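PDB 6TY2: p1 from Rice yellow mottle virus, which acts as a viral suppressor of RNA silencing, folded around two unrelated zinc fingers, the second of which is formed by this C-terminal part. Local coordinates for residues E3-H8 against L34-C39. Sequence-based numbering, arbitrary orientation.
With ZN (zinc ion), chain C.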
ATOM      1  N   GLU A   3     -20.653   3.967   3.831  1.00 32.18           N
ATOM      2  CA  GLU A   3     -19.420   3.878   4.600  1.00 29.70           C
ATOM      3  C   GLU A   3     -18.203   3.842   3.675  1.00 26.30           C
ATOM      4  O   GLU A   3     -17.154   4.375   4.016  1.00 31.48           O
ATOM      5  CB  GLU A   3     -19.445   2.656   5.510  1.00 30.60           C
ATOM      6  CG  GLU A   3     -18.200   2.498   6.365  1.00 35.55           C
ATOM      7  CD  GLU A   3     -17.895   3.714   7.243  1.00 39.86           C
ATOM      8  OE1 GLU A   3     -18.841   4.409   7.696  1.00 42.57           O
ATOM      9  OE2 GLU A   3     -16.689   3.957   7.492  1.00 34.25           O
ATOM     10  N   ILE A   4     -18.352   3.218   2.509  1.00 23.80           N
ATOM     11  CA  ILE A   4     -17.370   3.304   1.417  1.00 24.60           C
ATOM     12  C   ILE A   4     -16.971   4.740   1.118  1.00 24.25           C
ATOM     13  O   ILE A   4     -15.789   5.062   1.013  1.00 21.45           O
ATOM     14  CB  ILE A   4     -17.922   2.691   0.119  1.00 27.80           C
ATOM     15  CG1 ILE A   4     -18.169   1.188   0.291  1.00 32.49           C
ATOM     16  CG2 ILE A   4     -16.989   2.946  -1.055  1.00 21.92           C
ATOM     17  CD1 ILE A   4     -17.011   0.323  -0.127  1.00 29.69           C
ATOM     18  N   ASP A   5     -17.972   5.603   0.982  1.00 24.36           N
ATOM     19  CA  ASP A   5     -17.735   7.000   0.658  1.00 25.40           C
ATOM     20  C   ASP A   5     -17.007   7.711   1.777  1.00 26.11           C
ATOM     21  O   ASP A   5     -16.132   8.540   1.539  1.00 22.80           O
ATOM     22  CB  ASP A   5     -19.053   7.703   0.375  1.00 30.20           C
ATOM     23  CG  ASP A   5     -19.824   7.043  -0.733  1.00 38.44           C
ATOM     24  OD1 ASP A   5     -19.472   7.285  -1.908  1.00 41.06           O
ATOM     25  OD2 ASP A   5     -20.777   6.286  -0.431  1.00 46.48           O
ATOM     26  N   ARG A   6     -17.391   7.389   3.002  1.00 26.17           N
ATOM     27  CA  ARG A   6     -16.786   7.991   4.165  1.00 25.07           C
ATOM     28  C   ARG A   6     -15.286   7.710   4.161  1.00 25.44           C
ATOM     29  O   ARG A   6     -14.487   8.617   4.367  1.00 25.15           O
ATOM     30  CB  ARG A   6     -17.445   7.466   5.439  1.00 29.02           C
ATOM     31  CG  ARG A   6     -17.256   8.350   6.653  1.00 38.52           C
ATOM     32  CD  ARG A   6     -17.673   7.617   7.921  1.00 43.19           C
ATOM     33  NE  ARG A   6     -18.980   6.973   7.773  1.00 46.27           N
ATOM     34  CZ  ARG A   6     -20.090   7.366   8.394  1.00 51.36           C
ATOM     35  NH1 ARG A   6     -20.065   8.409   9.217  1.00 46.00           N
ATOM     36  NH2 ARG A   6     -21.230   6.710   8.191  1.00 51.35           N
ATOM     37  N   GLU A   7     -14.899   6.467   3.895  1.00 21.09           N
ATOM     38  CA  GLU A   7     -13.481   6.105   3.916  1.00 20.51           C
ATOM     39  C   GLU A   7     -12.704   6.736   2.757  1.00 22.23           C
ATOM     40  O   GLU A   7     -11.515   7.015   2.888  1.00 22.52           O
ATOM     41  CB  GLU A   7     -13.315   4.581   3.901  1.00 22.38           C
ATOM     42  CG  GLU A   7     -13.622   3.947   5.258  1.00 27.53           C
ATOM     43  CD  GLU A   7     -13.587   2.425   5.231  1.00 28.87           C
ATOM     44  OE1 GLU A   7     -13.210   1.809   6.250  1.00 29.01           O
ATOM     45  OE2 GLU A   7     -13.948   1.840   4.194  1.00 31.00           O
ATOM     46  N   HIS A   8     -13.362   6.960   1.623  1.00 21.27           N
ATOM     47  CA  HIS A   8     -12.725   7.702   0.531  1.00 18.95           C
ATOM     48  C   HIS A   8     -12.449   9.142   0.963  1.00 20.26           C
ATOM     49  O   HIS A   8     -11.392   9.689   0.657  1.00 18.76           O
ATOM     50  CB  HIS A   8     -13.593   7.695  -0.721  1.00 16.51           C
ATOM     51  CG  HIS A   8     -13.684   6.362  -1.392  1.00 21.44           C
ATOM     52  ND1 HIS A   8     -14.628   6.086  -2.354  1.00 17.89           N
ATOM     53  CD2 HIS A   8     -12.941   5.235  -1.253  1.00 17.45           C
ATOM     54  CE1 HIS A   8     -14.474   4.841  -2.769  1.00 19.98           C
ATOM     55  NE2 HIS A   8     -13.454   4.307  -2.124  1.00 19.66           N
ATOM     56  N   LEU A  34      -8.944   9.151  -4.409  1.00 19.84           N
ATOM     57  CA  LEU A  34      -9.738   7.940  -4.601  1.00 21.20           C
ATOM     58  C   LEU A  34     -11.190   8.216  -5.016  1.00 19.16           C
ATOM     59  O   LEU A  34     -11.799   9.210  -4.599  1.00 22.32           O
ATOM     60  CB  LEU A  34      -9.749   7.108  -3.319  1.00 20.62           C
ATOM     61  CG  LEU A  34      -8.550   6.289  -2.859  1.00 16.13           C
ATOM     62  CD1 LEU A  34      -7.313   7.142  -2.662  1.00 19.82           C
ATOM     63  CD2 LEU A  34      -8.923   5.613  -1.559  1.00 16.95           C
ATOM     64  N   SER A  35     -11.744   7.314  -5.818  1.00 19.36           N
ATOM     65  CA  SER A  35     -13.187   7.257  -6.042  1.00 21.67           C
ATOM     66  C   SER A  35     -13.558   5.798  -6.167  1.00 20.06           C
ATOM     67  O   SER A  35     -12.680   4.944  -6.171  1.00 19.71           O
ATOM     68  CB  SER A  35     -13.599   8.018  -7.302  1.00 18.20           C
ATOM     69  OG  SER A  35     -13.063   7.388  -8.450  1.00 24.57           O
ATOM     70  N   ARG A  36     -14.850   5.509  -6.287  1.00 20.57           N
ATOM     71  CA  ARG A  36     -15.293   4.142  -6.497  1.00 18.77           C
ATOM     72  C   ARG A  36     -14.693   3.556  -7.763  1.00 18.84           C
ATOM     73  O   ARG A  36     -14.528   2.350  -7.874  1.00 19.50           O
ATOM     74  CB  ARG A  36     -16.823   4.070  -6.566  1.00 18.41           C
ATOM     75  CG  ARG A  36     -17.516   4.401  -5.256  1.00 26.68           C
ATOM     76  CD  ARG A  36     -19.032   4.261  -5.358  1.00 35.14           C
ATOM     77  NE  ARG A  36     -19.705   4.775  -4.164  1.00 39.16           N
ATOM     78  CZ  ARG A  36     -21.008   4.656  -3.929  1.00 44.80           C
ATOM     79  NH1 ARG A  36     -21.790   4.036  -4.804  1.00 47.93           N
ATOM     80  NH2 ARG A  36     -21.531   5.154  -2.816  1.00 51.04           N
ATOM     81  N   ASP A  37     -14.356   4.404  -8.720  1.00 18.33           N
ATOM     82  CA  ASP A  37     -13.862   3.905  -9.996  1.00 18.68           C
ATOM     83  C   ASP A  37     -12.332   3.776 -10.080  1.00 22.47           C
ATOM     84  O   ASP A  37     -11.804   3.333 -11.098  1.00 22.01           O
ATOM     85  CB  ASP A  37     -14.393   4.794 -11.115  1.00 24.13           C
ATOM     86  CG  ASP A  37     -15.915   4.854 -11.120  1.00 26.59           C
ATOM     87  OD1 ASP A  37     -16.577   3.780 -11.117  1.00 22.73           O
ATOM     88  OD2 ASP A  37     -16.441   5.981 -11.094  1.00 25.45           O
ATOM     89  N   ALA A  38     -11.637   4.143  -9.006  1.00 18.21           N
ATOM     90  CA  ALA A  38     -10.215   3.843  -8.867  1.00 21.99           C
ATOM     91  C   ALA A  38      -9.846   4.022  -7.408  1.00 19.45           C
ATOM     92  O   ALA A  38      -9.710   5.142  -6.929  1.00 18.16           O
ATOM     93  CB  ALA A  38      -9.356   4.738  -9.769  1.00 18.56           C
ATOM     94  N   CYS A  39      -9.679   2.902  -6.714  1.00 18.61           N
ATOM     95  CA  CYS A  39      -9.544   2.883  -5.261  1.00 17.45           C
ATOM     96  C   CYS A  39      -8.447   1.914  -4.804  1.00 18.07           C
ATOM     97  O   CYS A  39      -8.309   0.834  -5.369  1.00 18.06           O
ATOM     98  CB  CYS A  39     -10.896   2.504  -4.664  1.00 17.74           C
ATOM     99  SG  CYS A  39     -10.935   2.100  -2.957  1.00 18.53           S
TER
HETATM  100 ZN    ZN C 101     -13.160   2.297  -2.400  1.00 21.45          ZN
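His8 and Cys39 meet through a shared zinc ion, His8 NE2 binding the metal at 2.0 Å and Cys39 SG at 2.3 Å. His44 and Cys48 complete the site, a Cys2His2 set in which one histidine comes from helix 3-24 and the other three ligands from the chain beyond it. With Cys39 SG anti to its backbone N (chi1 168°), the sulfur is turned to the zinc that His8 NE2 also binds.

Around this first shell, residues 34-36 close on the imidazole. Leu34 CD2 touches His8 CD2 at 4.0 Å, the two side chains crossing at about a right angle. On the far side of NE2, His8 CE1 lies 3.6 Å from the backbone N of Arg36, whose CG sits at the ring edge, in the ring plane. Within the helix, the carbonyl oxygen of Ile4 lies 3.4 Å above the plane of the His8 ring, offset toward its rim, while Ile4 CG2 approaches the zinc without binding it.

Further out, the side chain of Arg36 runs extended from CG to NE and reaches Asp5, one turn before His8. Arg36 NH2 gives the main bond of this salt bridge, 2.7 Å to the syn lone pair of Asp5 OD2 and almost in the guanidinium plane; weak bonds run from Arg36 NH2 and NE to Asp5 OD1. The planes of carboxylate and guanidinium are 38° apart, so the pairing is skewed. A type I turn from Ser35 to Ala38 has Arg36 as its second residue and leads straight into Cys39; Ser35 OG accepts from Asp37 N in an ST turn. Glu7 OE2, meanwhile, is hydrogen-bonded to His44 NE2 and probably makes that ligand a stronger donor to the metal.

Coordination and ion pair together thus tie the helix start to the later loop, the metal probably supplying much of what a larger hydrophobic core would otherwise provide.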